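Local coordinates for adapter protein MecA 1 (Bacillus subtilis, PDB 3JTP) that targets unfolded and aggregated proteins, and the competence factor ComK, to the ClpC protease, with which its C-terminal domain, the part in this structure, interacts, at residues D15-D18 with V19-L22; E90-K93 with K94-S98. The protein carries 3 engineered substitutions. All coordinates share one frame; numbering follows the deposited sequence.

Contact 1: D15-D18 with V19-L22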
ATOM      1  N   ASP A  15      -7.218   5.562   7.208  1.00 41.39           N
ATOM      2  CA  ASP A  15      -8.452   5.643   6.440  1.00 42.54           C
ATOM      3  C   ASP A  15      -8.237   5.655   4.929  1.00 40.06           C
ATOM      4  O   ASP A  15      -7.142   5.899   4.441  1.00 40.49           O
ATOM      5  CB  ASP A  15      -9.299   6.842   6.877  1.00 44.28           C
ATOM      6  CG  ASP A  15      -8.664   8.166   6.500  1.00 49.28           C
ATOM      7  OD1 ASP A  15      -7.460   8.161   6.166  1.00 48.58           O
ATOM      8  OD2 ASP A  15      -9.362   9.209   6.539  1.00 53.43           O
ATOM      9  N   PHE A  16      -9.301   5.377   4.197  1.00 38.72           N
ATOM     10  CA  PHE A  16      -9.209   5.267   2.755  1.00 40.44           C
ATOM     11  C   PHE A  16      -8.690   6.532   2.054  1.00 41.75           C
ATOM     12  O   PHE A  16      -8.006   6.424   1.042  1.00 39.70           O
ATOM     13  CB  PHE A  16     -10.553   4.837   2.163  1.00 40.92           C
ATOM     14  CG  PHE A  16     -10.437   4.290   0.794  1.00 35.48           C
ATOM     15  CD1 PHE A  16      -9.552   3.264   0.535  1.00 37.35           C
ATOM     16  CD2 PHE A  16     -11.184   4.814  -0.239  1.00 37.38           C
ATOM     17  CE1 PHE A  16      -9.407   2.756  -0.738  1.00 37.80           C
ATOM     18  CE2 PHE A  16     -11.057   4.318  -1.511  1.00 38.63           C
ATOM     19  CZ  PHE A  16     -10.169   3.278  -1.764  1.00 41.51           C
ATOM     20  N   GLU A  17      -8.997   7.720   2.573  1.00 39.08           N
ATOM     21  CA  GLU A  17      -8.562   8.939   1.887  1.00 40.12           C
ATOM     22  C   GLU A  17      -7.048   8.972   1.791  1.00 40.36           C
ATOM     23  O   GLU A  17      -6.499   9.437   0.798  1.00 42.33           O
ATOM     24  CB  GLU A  17      -9.080  10.227   2.548  1.00 43.93           C
ATOM     25  CG  GLU A  17     -10.501  10.137   3.095  1.00 49.07           C
ATOM     26  CD  GLU A  17     -11.537   9.835   2.023  1.00 53.55           C
ATOM     27  OE1 GLU A  17     -12.643   9.347   2.381  1.00 49.02           O
ATOM     28  OE2 GLU A  17     -11.240  10.101   0.829  1.00 51.63           O
ATOM     29  N   ASP A  18      -6.366   8.467   2.810  1.00 37.22           N
ATOM     30  CA  ASP A  18      -4.914   8.494   2.800  1.00 36.83           C
ATOM     31  C   ASP A  18      -4.357   7.527   1.764  1.00 38.75           C
ATOM     32  O   ASP A  18      -3.309   7.786   1.198  1.00 38.40           O
ATOM     33  CB  ASP A  18      -4.342   8.191   4.183  1.00 40.11           C
ATOM     34  CG  ASP A  18      -4.587   9.327   5.180  1.00 44.24           C
ATOM     35  OD1 ASP A  18      -4.917  10.442   4.724  1.00 42.71           O
ATOM     36  OD2 ASP A  18      -4.464   9.103   6.408  1.00 41.56           O
ATOM     37  N   VAL A  19      -5.052   6.418   1.525  1.00 37.46           N
ATOM     38  CA  VAL A  19      -4.676   5.526   0.419  1.00 37.19           C
ATOM     39  C   VAL A  19      -4.802   6.251  -0.930  1.00 37.50           C
ATOM     40  O   VAL A  19      -3.862   6.264  -1.712  1.00 38.42           O
ATOM     41  CB  VAL A  19      -5.507   4.232   0.399  1.00 38.78           C
ATOM     42  CG1 VAL A  19      -5.027   3.301  -0.745  1.00 36.10           C
ATOM     43  CG2 VAL A  19      -5.434   3.515   1.785  1.00 35.77           C
ATOM     44  N   ILE A  20      -5.952   6.877  -1.181  1.00 38.65           N
ATOM     45  CA  ILE A  20      -6.174   7.654  -2.401  1.00 36.37           C
ATOM     46  C   ILE A  20      -5.085   8.732  -2.574  1.00 41.30           C
ATOM     47  O   ILE A  20      -4.481   8.825  -3.643  1.00 39.81           O
ATOM     48  CB  ILE A  20      -7.559   8.317  -2.415  1.00 35.85           C
ATOM     49  CG1 ILE A  20      -8.668   7.268  -2.364  1.00 34.72           C
ATOM     50  CG2 ILE A  20      -7.752   9.201  -3.666  1.00 38.00           C
ATOM     51  CD1 ILE A  20     -10.054   7.896  -2.150  1.00 38.29           C
ATOM     52  N   SER A  21      -4.842   9.528  -1.528  1.00 39.59           N
ATOM     53  CA  SER A  21      -3.749  10.513  -1.523  1.00 42.96           C
ATOM     54  C   SER A  21      -2.430   9.911  -1.961  1.00 45.29           C
ATOM     55  O   SER A  21      -1.760  10.471  -2.818  1.00 45.28           O
ATOM     56  CB  SER A  21      -3.554  11.149  -0.146  1.00 40.51           C
ATOM     57  OG  SER A  21      -4.632  11.997   0.172  1.00 42.65           O
ATOM     58  N   LEU A  22      -2.047   8.777  -1.368  1.00 43.48           N
ATOM     59  CA  LEU A  22      -0.798   8.130  -1.746  1.00 44.15           C
ATOM     60  C   LEU A  22      -0.807   7.784  -3.223  1.00 45.03           C
ATOM     61  O   LEU A  22       0.182   7.986  -3.923  1.00 45.46           O
ATOM     62  CB  LEU A  22      -0.561   6.866  -0.938  1.00 43.87           C
ATOM     63  CG  LEU A  22       0.890   6.525  -0.593  1.00 47.63           C
ATOM     64  CD1 LEU A  22       1.031   5.014  -0.397  1.00 46.26           C
ATOM     65  CD2 LEU A  22       1.876   7.014  -1.621  1.00 47.52           C
TER

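Contact 2: E90-K93 with K94-S98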
ATOM      1  N   GLU A  90      -2.181   2.015  -8.549  1.00 43.91           N
ATOM      2  CA  GLU A  90      -2.571   2.427  -9.903  1.00 43.73           C
ATOM      3  C   GLU A  90      -4.090   2.341 -10.091  1.00 40.44           C
ATOM      4  O   GLU A  90      -4.703   3.208 -10.697  1.00 39.14           O
ATOM      5  CB  GLU A  90      -1.896   1.540 -10.972  1.00 52.35           C
ATOM      6  CG  GLU A  90      -0.364   1.608 -11.055  1.00 53.13           C
ATOM      7  CD  GLU A  90       0.326   0.620 -10.127  1.00 55.20           C
ATOM      8  OE1 GLU A  90      -0.381  -0.043  -9.338  1.00 51.36           O
ATOM      9  OE2 GLU A  90       1.576   0.508 -10.183  1.00 60.07           O
ATOM     10  N   THR A  91      -4.705   1.276  -9.586  1.00 39.76           N
ATOM     11  CA  THR A  91      -6.142   1.137  -9.768  1.00 41.39           C
ATOM     12  C   THR A  91      -6.887   2.182  -8.947  1.00 39.84           C
ATOM     13  O   THR A  91      -7.835   2.794  -9.429  1.00 41.36           O
ATOM     14  CB  THR A  91      -6.630  -0.290  -9.429  1.00 46.70           C
ATOM     15  OG1 THR A  91      -5.992  -1.221 -10.313  1.00 46.35           O
ATOM     16  CG2 THR A  91      -8.145  -0.400  -9.596  1.00 45.17           C
ATOM     17  N   ILE A  92      -6.451   2.390  -7.705  1.00 38.98           N
ATOM     18  CA  ILE A  92      -7.053   3.424  -6.872  1.00 40.56           C
ATOM     19  C   ILE A  92      -6.882   4.833  -7.516  1.00 38.15           C
ATOM     20  O   ILE A  92      -7.829   5.619  -7.593  1.00 36.10           O
ATOM     21  CB  ILE A  92      -6.459   3.416  -5.443  1.00 36.29           C
ATOM     22  CG1 ILE A  92      -6.790   2.096  -4.715  1.00 38.27           C
ATOM     23  CG2 ILE A  92      -6.983   4.594  -4.665  1.00 39.94           C
ATOM     24  CD1 ILE A  92      -8.255   1.871  -4.510  1.00 33.99           C
ATOM     25  N   LYS A  93      -5.679   5.149  -7.977  1.00 38.55           N
ATOM     26  CA  LYS A  93      -5.467   6.453  -8.599  1.00 40.31           C
ATOM     27  C   LYS A  93      -6.472   6.664  -9.735  1.00 39.49           C
ATOM     28  O   LYS A  93      -7.139   7.692  -9.798  1.00 39.74           O
ATOM     29  CB  LYS A  93      -4.034   6.590  -9.107  1.00 44.40           C
ATOM     30  CG  LYS A  93      -3.755   7.891  -9.867  1.00 40.57           C
ATOM     31  CD  LYS A  93      -2.368   7.828 -10.494  1.00 47.78           C
ATOM     32  CE  LYS A  93      -2.198   8.845 -11.603  1.00 52.36           C
ATOM     33  NZ  LYS A  93      -0.910   8.607 -12.293  1.00 51.34           N
ATOM     34  N   LYS A  94      -6.609   5.664 -10.602  1.00 38.71           N
ATOM     35  CA  LYS A  94      -7.489   5.759 -11.761  1.00 41.55           C
ATOM     36  C   LYS A  94      -8.960   6.048 -11.441  1.00 40.18           C
ATOM     37  O   LYS A  94      -9.570   6.904 -12.059  1.00 39.45           O
ATOM     38  CB  LYS A  94      -7.378   4.483 -12.615  1.00 45.66           C
ATOM     39  CG  LYS A  94      -8.054   4.597 -13.977  1.00 47.43           C
ATOM     40  CD  LYS A  94      -7.917   3.302 -14.763  1.00 52.56           C
ATOM     41  CE  LYS A  94      -8.194   3.528 -16.241  1.00 54.97           C
ATOM     42  NZ  LYS A  94      -6.927   3.825 -16.962  1.00 64.63           N
ATOM     43  N   HIS A  95      -9.540   5.326 -10.489  1.00 43.24           N
ATOM     44  CA  HIS A  95     -10.960   5.502 -10.180  1.00 42.19           C
ATOM     45  C   HIS A  95     -11.233   6.501  -9.064  1.00 43.28           C
ATOM     46  O   HIS A  95     -12.319   7.073  -9.004  1.00 42.32           O
ATOM     47  CB  HIS A  95     -11.605   4.170  -9.792  1.00 46.26           C
ATOM     48  CG  HIS A  95     -11.534   3.137 -10.863  1.00 46.36           C
ATOM     49  ND1 HIS A  95     -10.488   2.247 -10.966  1.00 47.30           N
ATOM     50  CD2 HIS A  95     -12.369   2.857 -11.893  1.00 49.97           C
ATOM     51  CE1 HIS A  95     -10.686   1.461 -12.009  1.00 50.07           C
ATOM     52  NE2 HIS A  95     -11.817   1.814 -12.592  1.00 50.85           N
ATOM     53  N   PHE A  96     -10.271   6.696  -8.169  1.00 41.78           N
ATOM     54  CA  PHE A  96     -10.530   7.542  -6.999  1.00 44.72           C
ATOM     55  C   PHE A  96      -9.818   8.895  -6.996  1.00 44.64           C
ATOM     56  O   PHE A  96     -10.294   9.834  -6.367  1.00 45.91           O
ATOM     57  CB  PHE A  96     -10.215   6.793  -5.698  1.00 41.76           C
ATOM     58  CG  PHE A  96     -11.214   5.724  -5.356  1.00 40.95           C
ATOM     59  CD1 PHE A  96     -12.351   6.028  -4.615  1.00 39.94           C
ATOM     60  CD2 PHE A  96     -11.010   4.409  -5.760  1.00 36.54           C
ATOM     61  CE1 PHE A  96     -13.281   5.031  -4.289  1.00 40.23           C
ATOM     62  CE2 PHE A  96     -11.937   3.420  -5.454  1.00 38.06           C
ATOM     63  CZ  PHE A  96     -13.070   3.728  -4.716  1.00 38.02           C
ATOM     64  N   ALA A  97      -8.680   9.000  -7.679  1.00 45.08           N
ATOM     65  CA  ALA A  97      -7.847  10.210  -7.560  1.00 47.50           C
ATOM     66  C   ALA A  97      -8.360  11.436  -8.332  1.00 48.94           C
ATOM     67  O   ALA A  97      -8.606  11.365  -9.534  1.00 48.40           O
ATOM     68  CB  ALA A  97      -6.394   9.904  -7.927  1.00 47.38           C
ATOM     69  N   SER A  98      -8.530  12.539  -7.592  1.00 56.92           N
ATOM     70  CA  SER A  98      -8.873  13.891  -8.097  1.00 57.11           C
ATOM     71  C   SER A  98     -10.358  14.252  -8.039  1.00 56.73           C
ATOM     72  O   SER A  98     -10.764  15.090  -7.220  1.00 57.03           O
ATOM     73  CB  SER A  98      -8.290  14.172  -9.487  1.00 60.65           C
ATOM     74  OG  SER A  98      -6.895  14.422  -9.401  1.00 64.35           O
TER

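Contact 1: D15-D18 with V19-L22
The first turns of helix 16-24 carry this contact, where Ile20, one turn after Phe16, lies over one face of its ring. CG1 of Ile20 stands 4.3 Å from the centroid of that ring, a CH-pi contact, while Ile20 CD1 reaches Phe16 CE2 at 3.8 Å. With CG anti to the backbone N (chi1 -162°), the phenyl group swings under this branch, and the two side chains cross at about a right angle. CB of Val19 meets the same ring obliquely, 4.2 Å from Phe16 CD1. In the C-terminal domain of MecA this side of the helix packs, among others, on Leu34 of strand 31-37, touched by Phe16 and Val19, and on Ile92 of helix 88-96, touched by Phe16 and Ile20. Were Phe16 an alanine, Ile20 CG1 and CD1 would probably lose the ring they rest on, and a gap would be likely against Leu34. On the polar side the Glu17 carbonyl takes two donors from one residue, a nearly straight bond from Ser21 N (2.9 Å, 176° at the hydrogen) and a weak one from Ser21 OG at 3.2 Å. Ile20 N bonds to Phe16 O at 3.1 Å, and Leu22 N continues the series to Asp18 O.

Contact 2: E90-K93 with K94-S98
The last turns of helix 88-96 bring Phe96 back beside Ile92, and buried Ile92, set against helix 16-24, is the tight part of the contact. The two side chains cross at a slant, with Ile92 CD1 3.9 Å from Phe96 CD2 and Ile92 CG2 near Phe96 CB. The carbonyl oxygen of Ile92 lies at the edge of the phenyl ring, in its plane, and receives Phe96 N at 2.7 Å. On helix 16-24 Ile92 meets Ser23 and Phe96 meets Ile20, though Phe96 itself is largely exposed. Lys93, also beside helix 16-24, sends NZ to a hydrogen bond with Asn26 OD1. This is the C-terminal end of the helix, and the chain leaves helical geometry at Ala97. Ala97 N still donates to Lys93 O at 2.9 Å, but from above the carbonyl plane, and adds a weak 3.5 Å bond to Ile92 O, while Ala97 CB touches Lys93 CG.

His95 and Lys94 make up the solvent side. His95, its CG beside its own backbone N (chi1 -60°), folds the imidazole back so that ND1 donates to Thr91 O at 3.1 Å. His95 N grips the same oxygen from the opposite face of the carbonyl plane, and the two bonds probably restrict rotation of the ring. Thr91 CG2 runs alongside it, 3.8 Å from ND1 of His95, while Thr91 OG1 bonds to His87 O.

How the contacts relate
The two contacts follow each other in sequence, on helices far apart along the chain, yet their centres lie only 10 Å apart, because helices 16-24 and 88-96 pack against each other. Two aromatic rings meet at the interface: Phe16 and Phe96 are edge-to-face, with Phe16 CE2 3.6 Å from Phe96 CE1. Ile92 of contact 2 fits alongside, its CD1 3.6 Å from Phe16 CZ and its CG2 3.9 Å from Ile20 CA. Ile20 CG1, which covers the ring in contact 1, also reaches Phe96 CB at 3.7 Å. Phe16, Ile20, Ile92 and Phe96 thus form an apolar seam between the helices, with no ligand or catalytic site involved.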